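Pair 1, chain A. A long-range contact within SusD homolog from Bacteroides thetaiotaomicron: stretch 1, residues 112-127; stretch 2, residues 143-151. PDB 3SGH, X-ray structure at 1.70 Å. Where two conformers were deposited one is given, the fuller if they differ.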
# COMPACT_ATOMS: atom_id res chain seq x y z
N GLY A 112 -7.25 -2.55 8.31
CA GLY A 112 -7.02 -3.88 7.82
C GLY A 112 -7.98 -4.24 6.72
O GLY A 112 -7.60 -4.88 5.74
N MSE A 113 -9.24 -3.87 6.91
CA MSE A 113 -10.27 -4.26 5.97
C MSE A 113 -10.28 -3.39 4.71
O MSE A 113 -10.72 -3.85 3.65
CB MSE A 113 -11.63 -4.28 6.65
CG MSE A 113 -11.69 -5.41 7.74
SE MSE A 113 -11.39 -7.18 6.99
CE MSE A 113 -9.88 -7.73 8.04
N GLN A 114 -9.81 -2.15 4.79
CA GLN A 114 -9.69 -1.35 3.56
C GLN A 114 -8.62 -1.94 2.66
O GLN A 114 -8.77 -1.95 1.45
CB GLN A 114 -9.46 0.14 3.84
CG GLN A 114 -8.20 0.56 4.56
CD GLN A 114 -6.94 0.58 3.68
OE1 GLN A 114 -7.02 0.92 2.52
NE2 GLN A 114 -5.79 0.21 4.26
N LEU A 115 -7.55 -2.47 3.27
CA LEU A 115 -6.56 -3.23 2.54
C LEU A 115 -7.17 -4.47 1.90
O LEU A 115 -6.96 -4.71 0.71
CB LEU A 115 -5.38 -3.61 3.42
CG LEU A 115 -4.27 -4.47 2.79
CD1 LEU A 115 -3.77 -3.87 1.51
CD2 LEU A 115 -3.14 -4.67 3.83
N LEU A 116 -7.95 -5.23 2.65
CA LEU A 116 -8.48 -6.49 2.11
C LEU A 116 -9.50 -6.17 1.01
O LEU A 116 -9.55 -6.85 -0.02
CB LEU A 116 -9.05 -7.36 3.24
CG LEU A 116 -9.48 -8.78 2.82
CD1 LEU A 116 -8.31 -9.53 2.13
CD2 LEU A 116 -10.09 -9.59 4.03
N ALA A 117 -10.32 -5.14 1.20
CA ALA A 117 -11.28 -4.71 0.16
C ALA A 117 -10.55 -4.26 -1.11
O ALA A 117 -11.03 -4.55 -2.22
CB ALA A 117 -12.20 -3.56 0.65
N SER A 118 -9.42 -3.59 -0.95
CA SER A 118 -8.56 -3.14 -2.07
C SER A 118 -7.85 -4.30 -2.78
O SER A 118 -7.34 -4.14 -3.88
CB SER A 118 -7.57 -2.11 -1.58
OG SER A 118 -8.27 -0.95 -1.13
N LEU A 119 -7.80 -5.47 -2.12
CA LEU A 119 -7.29 -6.69 -2.71
C LEU A 119 -8.38 -7.48 -3.46
O LEU A 119 -8.20 -7.81 -4.62
CB LEU A 119 -6.66 -7.56 -1.61
CG LEU A 119 -5.32 -7.06 -1.06
CD1 LEU A 119 -4.89 -7.78 0.24
CD2 LEU A 119 -4.17 -7.23 -2.13
N GLN A 120 -9.46 -7.88 -2.76
CA GLN A 120 -10.39 -8.85 -3.30
C GLN A 120 -11.76 -8.30 -3.66
O GLN A 120 -12.50 -8.93 -4.40
CB GLN A 120 -10.58 -10.04 -2.35
CG GLN A 120 -11.29 -9.76 -1.08
CD GLN A 120 -11.61 -11.04 -0.34
OE1 GLN A 120 -10.71 -11.79 -0.02
NE2 GLN A 120 -12.89 -11.33 -0.14
N GLY A 121 -12.10 -7.13 -3.15
CA GLY A 121 -13.40 -6.53 -3.41
C GLY A 121 -14.39 -6.81 -2.29
O GLY A 121 -14.11 -6.48 -1.12
N PRO A 122 -15.54 -7.45 -2.61
CA PRO A 122 -16.48 -7.73 -1.52
C PRO A 122 -15.83 -8.49 -0.35
O PRO A 122 -15.04 -9.40 -0.56
CB PRO A 122 -17.53 -8.63 -2.19
CG PRO A 122 -17.53 -8.26 -3.59
CD PRO A 122 -16.07 -7.92 -3.91
N ILE A 123 -16.21 -8.12 0.86
CA ILE A 123 -15.85 -8.86 2.06
C ILE A 123 -17.03 -8.82 3.00
O ILE A 123 -17.82 -7.90 2.95
CB ILE A 123 -14.64 -8.21 2.77
CG1 ILE A 123 -14.92 -6.75 3.14
CG2 ILE A 123 -13.30 -8.37 1.95
CD1 ILE A 123 -13.87 -6.09 4.05
N PRO A 124 -17.10 -9.76 3.95
CA PRO A 124 -18.05 -9.57 5.05
C PRO A 124 -17.57 -8.43 5.96
O PRO A 124 -16.36 -8.32 6.24
CB PRO A 124 -18.01 -10.91 5.81
CG PRO A 124 -17.16 -11.83 5.02
CD PRO A 124 -16.33 -10.99 4.08
N TYR A 125 -18.50 -7.61 6.42
CA TYR A 125 -18.16 -6.49 7.28
C TYR A 125 -19.38 -6.10 8.13
O TYR A 125 -19.41 -6.45 9.32
CB TYR A 125 -17.55 -5.33 6.45
CG TYR A 125 -17.02 -4.18 7.29
CD1 TYR A 125 -15.71 -4.16 7.73
CD2 TYR A 125 -17.86 -3.14 7.67
CE1 TYR A 125 -15.22 -3.13 8.53
CE2 TYR A 125 -17.37 -2.09 8.50
CZ TYR A 125 -16.04 -2.12 8.91
OH TYR A 125 -15.54 -1.13 9.71
N THR A 126 -20.39 -5.50 7.53
CA THR A 126 -21.57 -5.01 8.26
C THR A 126 -22.35 -6.12 8.95
O THR A 126 -22.88 -5.91 10.04
CB THR A 126 -22.51 -4.21 7.37
OG1 THR A 126 -23.02 -5.05 6.33
CG2 THR A 126 -21.80 -3.03 6.72
N GLN A 127 -22.36 -7.29 8.33
CA GLN A 127 -23.19 -8.41 8.77
C GLN A 127 -22.45 -9.40 9.66
O GLN A 127 -23.01 -10.41 10.04
CB GLN A 127 -23.75 -9.15 7.56
CG GLN A 127 -24.60 -8.28 6.64
CD GLN A 127 -25.67 -7.55 7.39
OE1 GLN A 127 -26.65 -8.15 7.85
NE2 GLN A 127 -25.52 -6.24 7.50
N VAL A 143 -19.37 -1.88 1.77
CA VAL A 143 -18.25 -1.95 2.73
C VAL A 143 -17.45 -0.64 2.76
O VAL A 143 -17.09 -0.19 3.82
CB VAL A 143 -17.32 -3.19 2.56
CG1 VAL A 143 -16.57 -3.21 1.23
CG2 VAL A 143 -16.38 -3.28 3.73
N TRP A 144 -17.21 -0.01 1.62
CA TRP A 144 -16.50 1.27 1.65
C TRP A 144 -17.29 2.30 2.47
O TRP A 144 -16.73 2.99 3.32
CB TRP A 144 -16.20 1.74 0.23
CG TRP A 144 -14.98 1.02 -0.35
CD1 TRP A 144 -14.99 -0.06 -1.17
CD2 TRP A 144 -13.59 1.29 -0.08
NE1 TRP A 144 -13.74 -0.45 -1.47
CE2 TRP A 144 -12.84 0.33 -0.79
CE3 TRP A 144 -12.92 2.24 0.68
CZ2 TRP A 144 -11.44 0.32 -0.79
CZ3 TRP A 144 -11.52 2.21 0.72
CH2 TRP A 144 -10.81 1.24 0.00
N HIS A 145 -18.59 2.40 2.21
CA HIS A 145 -19.42 3.36 2.98
C HIS A 145 -19.49 3.03 4.48
O HIS A 145 -19.33 3.93 5.34
CB HIS A 145 -20.81 3.48 2.39
CG HIS A 145 -20.86 4.24 1.10
ND1 HIS A 145 -21.93 5.03 0.75
CD2 HIS A 145 -19.99 4.30 0.07
CE1 HIS A 145 -21.70 5.56 -0.45
NE2 HIS A 145 -20.54 5.13 -0.88
N ALA A 146 -19.67 1.74 4.80
CA ALA A 146 -19.64 1.28 6.18
C ALA A 146 -18.33 1.62 6.88
O ALA A 146 -18.37 2.04 8.03
CB ALA A 146 -19.89 -0.23 6.28
N MSE A 147 -17.20 1.42 6.19
CA MSE A 147 -15.88 1.71 6.76
C MSE A 147 -15.71 3.21 6.99
O MSE A 147 -15.18 3.60 8.03
CB MSE A 147 -14.72 1.12 5.93
CG MSE A 147 -14.68 -0.36 5.94
SE MSE A 147 -13.11 -1.08 5.08
CE MSE A 147 -13.60 -0.50 3.28
N PHE A 148 -16.16 4.06 6.06
CA PHE A 148 -16.16 5.53 6.30
C PHE A 148 -16.98 5.88 7.56
O PHE A 148 -16.55 6.68 8.39
CB PHE A 148 -16.69 6.33 5.09
CG PHE A 148 -15.68 6.54 3.98
CD1 PHE A 148 -14.62 7.40 4.17
CD2 PHE A 148 -15.80 5.88 2.75
CE1 PHE A 148 -13.68 7.62 3.19
CE2 PHE A 148 -14.88 6.11 1.75
CZ PHE A 148 -13.81 6.98 1.97
N ASP A 149 -18.16 5.26 7.69
CA ASP A 149 -18.99 5.47 8.88
C ASP A 149 -18.28 5.11 10.20
O ASP A 149 -18.33 5.87 11.17
CB ASP A 149 -20.34 4.74 8.76
CG ASP A 149 -21.20 5.29 7.62
OD1 ASP A 149 -20.95 6.41 7.13
OD2 ASP A 149 -22.14 4.56 7.20
N ASP A 150 -17.61 3.96 10.23
CA ASP A 150 -16.97 3.52 11.46
C ASP A 150 -15.76 4.42 11.73
O ASP A 150 -15.46 4.78 12.87
CB ASP A 150 -16.56 2.06 11.33
CG ASP A 150 -17.76 1.10 11.47
OD1 ASP A 150 -18.81 1.50 12.01
OD2 ASP A 150 -17.62 -0.07 11.07
N LEU A 151 -15.08 4.80 10.66
CA LEU A 151 -13.90 5.65 10.79
C LEU A 151 -14.36 7.01 11.33
O LEU A 151 -13.71 7.58 12.19
CB LEU A 151 -13.19 5.76 9.44
CG LEU A 151 -11.92 6.62 9.45
CD1 LEU A 151 -10.91 6.16 10.46
CD2 LEU A 151 -11.30 6.63 8.01
O HOH W 1 -12.91 -2.72 -3.28

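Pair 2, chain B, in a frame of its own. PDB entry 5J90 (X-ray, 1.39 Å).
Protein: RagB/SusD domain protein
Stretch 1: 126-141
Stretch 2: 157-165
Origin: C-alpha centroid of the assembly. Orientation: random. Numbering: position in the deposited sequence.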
# COMPACT_ATOMS: atom_id res chain seq x y z
N GLY B 126 -2.54 -10.18 -22.21
CA GLY B 126 -1.78 -9.00 -22.56
C GLY B 126 -1.94 -7.85 -21.57
O GLY B 126 -0.96 -7.17 -21.22
N MET B 127 -3.17 -7.62 -21.12
CA MET B 127 -3.43 -6.43 -20.31
C MET B 127 -3.08 -6.54 -18.82
O MET B 127 -2.83 -5.51 -18.19
CB MET B 127 -4.85 -5.90 -20.54
CG MET B 127 -5.15 -5.56 -22.01
SD MET B 127 -4.00 -4.38 -22.77
CE MET B 127 -4.38 -2.89 -21.84
N HIS B 128 -3.03 -7.75 -18.26
CA HIS B 128 -2.56 -7.84 -16.87
C HIS B 128 -1.12 -7.34 -16.77
O HIS B 128 -0.73 -6.72 -15.78
CB HIS B 128 -2.73 -9.25 -16.25
CG HIS B 128 -1.62 -10.21 -16.57
ND1 HIS B 128 -1.57 -10.93 -17.75
CD2 HIS B 128 -0.51 -10.56 -15.87
CE1 HIS B 128 -0.48 -11.69 -17.75
NE2 HIS B 128 0.17 -11.48 -16.62
N ARG B 129 -0.33 -7.57 -17.82
CA ARG B 129 1.04 -7.06 -17.87
C ARG B 129 1.04 -5.53 -17.82
O ARG B 129 1.84 -4.91 -17.11
CB ARG B 129 1.75 -7.56 -19.13
CG ARG B 129 2.06 -9.05 -19.09
CD ARG B 129 2.25 -9.66 -20.50
NE ARG B 129 3.13 -8.87 -21.37
CZ ARG B 129 4.46 -8.96 -21.39
NH1 ARG B 129 5.11 -9.80 -20.59
NH2 ARG B 129 5.17 -8.20 -22.22
N MET B 130 0.12 -4.92 -18.56
CA MET B 130 -0.01 -3.47 -18.58
C MET B 130 -0.31 -2.89 -17.20
O MET B 130 0.38 -1.98 -16.74
CB MET B 130 -1.09 -3.06 -19.58
CG MET B 130 -1.11 -1.56 -19.90
SD MET B 130 0.26 -1.02 -20.97
CE MET B 130 -0.18 -1.83 -22.51
N THR B 131 -1.33 -3.42 -16.52
CA THR B 131 -1.62 -2.89 -15.20
C THR B 131 -0.54 -3.24 -14.18
O THR B 131 -0.24 -2.44 -13.29
CB THR B 131 -3.03 -3.27 -14.68
OG1 THR B 131 -3.22 -2.73 -13.37
CG2 THR B 131 -3.20 -4.78 -14.59
N ASP B 132 0.10 -4.39 -14.33
CA ASP B 132 1.20 -4.73 -13.44
C ASP B 132 2.38 -3.79 -13.59
O ASP B 132 3.20 -3.67 -12.68
CB ASP B 132 1.63 -6.18 -13.64
CG ASP B 132 0.62 -7.17 -13.10
OD1 ASP B 132 -0.33 -6.77 -12.39
OD2 ASP B 132 0.80 -8.37 -13.38
N THR B 133 2.48 -3.12 -14.74
CA THR B 133 3.56 -2.18 -15.00
C THR B 133 3.23 -0.76 -14.52
O THR B 133 4.07 -0.11 -13.90
CB THR B 133 3.91 -2.18 -16.51
OG1 THR B 133 4.39 -3.49 -16.86
CG2 THR B 133 4.98 -1.17 -16.84
N PHE B 134 2.01 -0.29 -14.79
CA PHE B 134 1.64 1.10 -14.53
C PHE B 134 0.76 1.33 -13.31
O PHE B 134 0.74 2.44 -12.76
CB PHE B 134 0.96 1.70 -15.78
CG PHE B 134 1.88 1.83 -16.96
CD1 PHE B 134 2.77 2.89 -17.05
CD2 PHE B 134 1.87 0.88 -17.98
CE1 PHE B 134 3.64 3.00 -18.12
CE2 PHE B 134 2.74 0.98 -19.05
CZ PHE B 134 3.62 2.04 -19.12
N GLY B 135 0.01 0.31 -12.90
CA GLY B 135 -1.01 0.47 -11.87
C GLY B 135 -2.36 0.76 -12.51
O GLY B 135 -2.88 -0.07 -13.26
N PRO B 136 -2.94 1.94 -12.25
CA PRO B 136 -4.15 2.30 -12.98
C PRO B 136 -3.90 2.29 -14.48
O PRO B 136 -2.82 2.70 -14.93
CB PRO B 136 -4.45 3.73 -12.49
CG PRO B 136 -3.74 3.82 -11.14
CD PRO B 136 -2.50 2.99 -11.31
N ILE B 137 -4.87 1.80 -15.25
CA ILE B 137 -4.77 1.83 -16.72
C ILE B 137 -6.14 2.10 -17.31
O ILE B 137 -7.15 2.03 -16.62
CB ILE B 137 -4.21 0.50 -17.30
CG1 ILE B 137 -5.17 -0.67 -17.00
CG2 ILE B 137 -2.80 0.22 -16.78
CD1 ILE B 137 -4.88 -1.93 -17.83
N ILE B 138 -6.17 2.41 -18.61
CA ILE B 138 -7.44 2.46 -19.33
C ILE B 138 -7.95 1.04 -19.55
O ILE B 138 -7.22 0.18 -20.06
CB ILE B 138 -7.29 3.21 -20.66
CG1 ILE B 138 -6.96 4.68 -20.40
CG2 ILE B 138 -8.58 3.08 -21.47
CD1 ILE B 138 -6.58 5.47 -21.65
N TYR B 139 -9.18 0.77 -19.14
CA TYR B 139 -9.73 -0.57 -19.33
C TYR B 139 -11.22 -0.47 -19.66
O TYR B 139 -11.58 -0.58 -20.83
CB TYR B 139 -9.40 -1.48 -18.12
CG TYR B 139 -9.32 -2.96 -18.47
CD1 TYR B 139 -8.29 -3.44 -19.27
CD2 TYR B 139 -10.26 -3.86 -17.99
CE1 TYR B 139 -8.21 -4.79 -19.60
CE2 TYR B 139 -10.19 -5.22 -18.32
CZ TYR B 139 -9.16 -5.67 -19.12
OH TYR B 139 -9.06 -7.00 -19.46
N SER B 140 -12.06 -0.18 -18.67
CA SER B 140 -13.50 -0.11 -18.92
C SER B 140 -13.89 0.98 -19.93
O SER B 140 -14.88 0.82 -20.66
CB SER B 140 -14.29 0.08 -17.61
OG SER B 140 -14.12 1.37 -17.05
N LYS B 141 -13.13 2.06 -19.99
CA LYS B 141 -13.50 3.20 -20.82
C LYS B 141 -12.79 3.20 -22.18
O LYS B 141 -12.89 4.17 -22.92
CB LYS B 141 -13.21 4.52 -20.09
CG LYS B 141 -13.94 4.70 -18.77
CD LYS B 141 -15.45 4.58 -18.95
CE LYS B 141 -16.17 4.77 -17.63
NZ LYS B 141 -15.71 3.78 -16.61
N VAL B 157 -9.51 -3.05 -12.20
CA VAL B 157 -9.04 -3.83 -13.35
C VAL B 157 -8.95 -5.32 -13.00
O VAL B 157 -9.41 -6.18 -13.76
CB VAL B 157 -7.70 -3.31 -13.91
CG1 VAL B 157 -7.22 -4.20 -15.05
CG2 VAL B 157 -7.86 -1.87 -14.40
N TYR B 158 -8.39 -5.63 -11.84
CA TYR B 158 -8.29 -7.03 -11.41
C TYR B 158 -9.66 -7.69 -11.29
O TYR B 158 -9.86 -8.81 -11.77
CB TYR B 158 -7.44 -7.17 -10.13
CG TYR B 158 -6.00 -7.51 -10.45
CD1 TYR B 158 -5.13 -6.55 -10.96
CD2 TYR B 158 -5.52 -8.82 -10.30
CE1 TYR B 158 -3.82 -6.87 -11.29
CE2 TYR B 158 -4.21 -9.14 -10.63
CZ TYR B 158 -3.37 -8.17 -11.14
OH TYR B 158 -2.07 -8.53 -11.47
N THR B 159 -10.63 -7.01 -10.69
CA THR B 159 -11.99 -7.55 -10.61
C THR B 159 -12.55 -7.82 -12.00
O THR B 159 -13.13 -8.89 -12.25
CB THR B 159 -12.89 -6.59 -9.82
OG1 THR B 159 -12.49 -6.63 -8.45
CG2 THR B 159 -14.36 -7.00 -9.91
N GLN B 160 -12.37 -6.88 -12.92
CA GLN B 160 -12.84 -7.08 -14.29
C GLN B 160 -12.16 -8.26 -14.99
O GLN B 160 -12.83 -9.03 -15.69
CB GLN B 160 -12.67 -5.80 -15.10
CG GLN B 160 -13.52 -4.65 -14.66
CD GLN B 160 -13.19 -3.39 -15.43
OE1 GLN B 160 -13.60 -3.24 -16.58
NE2 GLN B 160 -12.42 -2.49 -14.80
N MET B 161 -10.85 -8.40 -14.82
CA MET B 161 -10.12 -9.50 -15.44
C MET B 161 -10.61 -10.85 -14.93
O MET B 161 -10.80 -11.78 -15.72
CB MET B 161 -8.61 -9.34 -15.27
CG MET B 161 -8.04 -8.14 -16.02
SD MET B 161 -6.25 -8.04 -16.01
CE MET B 161 -5.84 -7.97 -14.26
N PHE B 162 -10.85 -10.98 -13.63
CA PHE B 162 -11.38 -12.24 -13.10
C PHE B 162 -12.75 -12.54 -13.71
O PHE B 162 -13.06 -13.70 -14.00
CB PHE B 162 -11.49 -12.18 -11.57
CG PHE B 162 -10.17 -12.25 -10.84
CD1 PHE B 162 -9.25 -13.27 -11.07
CD2 PHE B 162 -9.87 -11.30 -9.86
CE1 PHE B 162 -8.05 -13.34 -10.37
CE2 PHE B 162 -8.67 -11.36 -9.16
CZ PHE B 162 -7.75 -12.39 -9.42
N ALA B 163 -13.57 -11.50 -13.89
CA ALA B 163 -14.92 -11.69 -14.46
C ALA B 163 -14.85 -12.05 -15.94
O ALA B 163 -15.66 -12.85 -16.43
CB ALA B 163 -15.78 -10.43 -14.26
N GLU B 164 -13.91 -11.46 -16.66
CA GLU B 164 -13.69 -11.81 -18.06
C GLU B 164 -13.25 -13.26 -18.20
O GLU B 164 -13.72 -13.98 -19.08
CB GLU B 164 -12.68 -10.85 -18.69
CG GLU B 164 -13.28 -9.47 -18.91
CD GLU B 164 -12.25 -8.40 -19.26
OE1 GLU B 164 -11.05 -8.60 -18.97
OE2 GLU B 164 -12.66 -7.36 -19.84
N LEU B 165 -12.35 -13.71 -17.34
CA LEU B 165 -11.98 -15.12 -17.35
C LEU B 165 -13.18 -16.01 -17.01
O LEU B 165 -13.32 -17.09 -17.59
CB LEU B 165 -10.80 -15.39 -16.42
CG LEU B 165 -9.49 -14.70 -16.83
CD1 LEU B 165 -8.40 -15.04 -15.83
CD2 LEU B 165 -9.08 -15.09 -18.24

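The sharpest difference lies where an aromatic residue of the second helix reaches back to the first. In pair 1 Trp A144 meets Ser A118; in pair 2 the matching residues are Tyr B158 and Asp B132. Tyr B158 OH donates a hydrogen bond to Asp B132 OD1 at 2.6 Å, a direct polar link between the helices. The indole has no hydroxyl to offer. Its edge lies against the serine, with Ser A118 OG 3.4 Å from Trp A144 CZ2, while Ser A118 OG donates to Gln A114 O (2.8 Å) within its own helix. The indole nitrogen is satisfied through a water, which accepts from Trp A144 NE1 (3.0 Å) and donates to Ala A117 O (2.8 Å).

The scaffold is the same. Two nearly antiparallel helices, at 165° in pair 1 and 167° in pair 2, have axes coming within 10.8 and 11.1 Å, and the central backbone superposes to 0.3 Å. The first helix is followed by matching glycines, Gly A121 and Gly B135, both with positive phi; a CB there would be jammed against the preceding carbonyl oxygen and would clash with CD of the following proline, Pro A122 or Pro B136.

Beyond the turn, Tyr A125 and Tyr B139 fill the same place, pointing toward the second helix. A tyrosine suits it because the ring packs on apolar side chains while the hydroxyl reaches an acid. Tyr A125 OH donates to Asp A150 OD2 at 2.7 Å, and Tyr B139 OH to Glu B164 OE1 at 2.6 Å, so a shorter and a longer acid complete the same bond, with the rings oriented differently. Over a face of Tyr A125 lies Met A147 CG, 4.0 Å from the centroid of that ring; over a face of Tyr B139 lies Val B157 CG1, 4.3 Å from its centroid. The matching valines differ in rotamer, p for Val A143 and t for Val B157, yet both meet an isoleucine at the matching position: Ile A123 CD1 is 3.8 Å from Val A143 CG2, and Ile B137 CG1 is 3.9 Å from Val B157 CG2.

Ala A146 and Gln B160 offer another contrast. At the small alanine, Thr A126 CG2 lies 3.4 Å from Ala A146 CB, an apolar fit, whereas the long glutamine brings Gln B160 OE1 within 3.5 Å of Ser B140 CB and to the edge of the Tyr B139 ring.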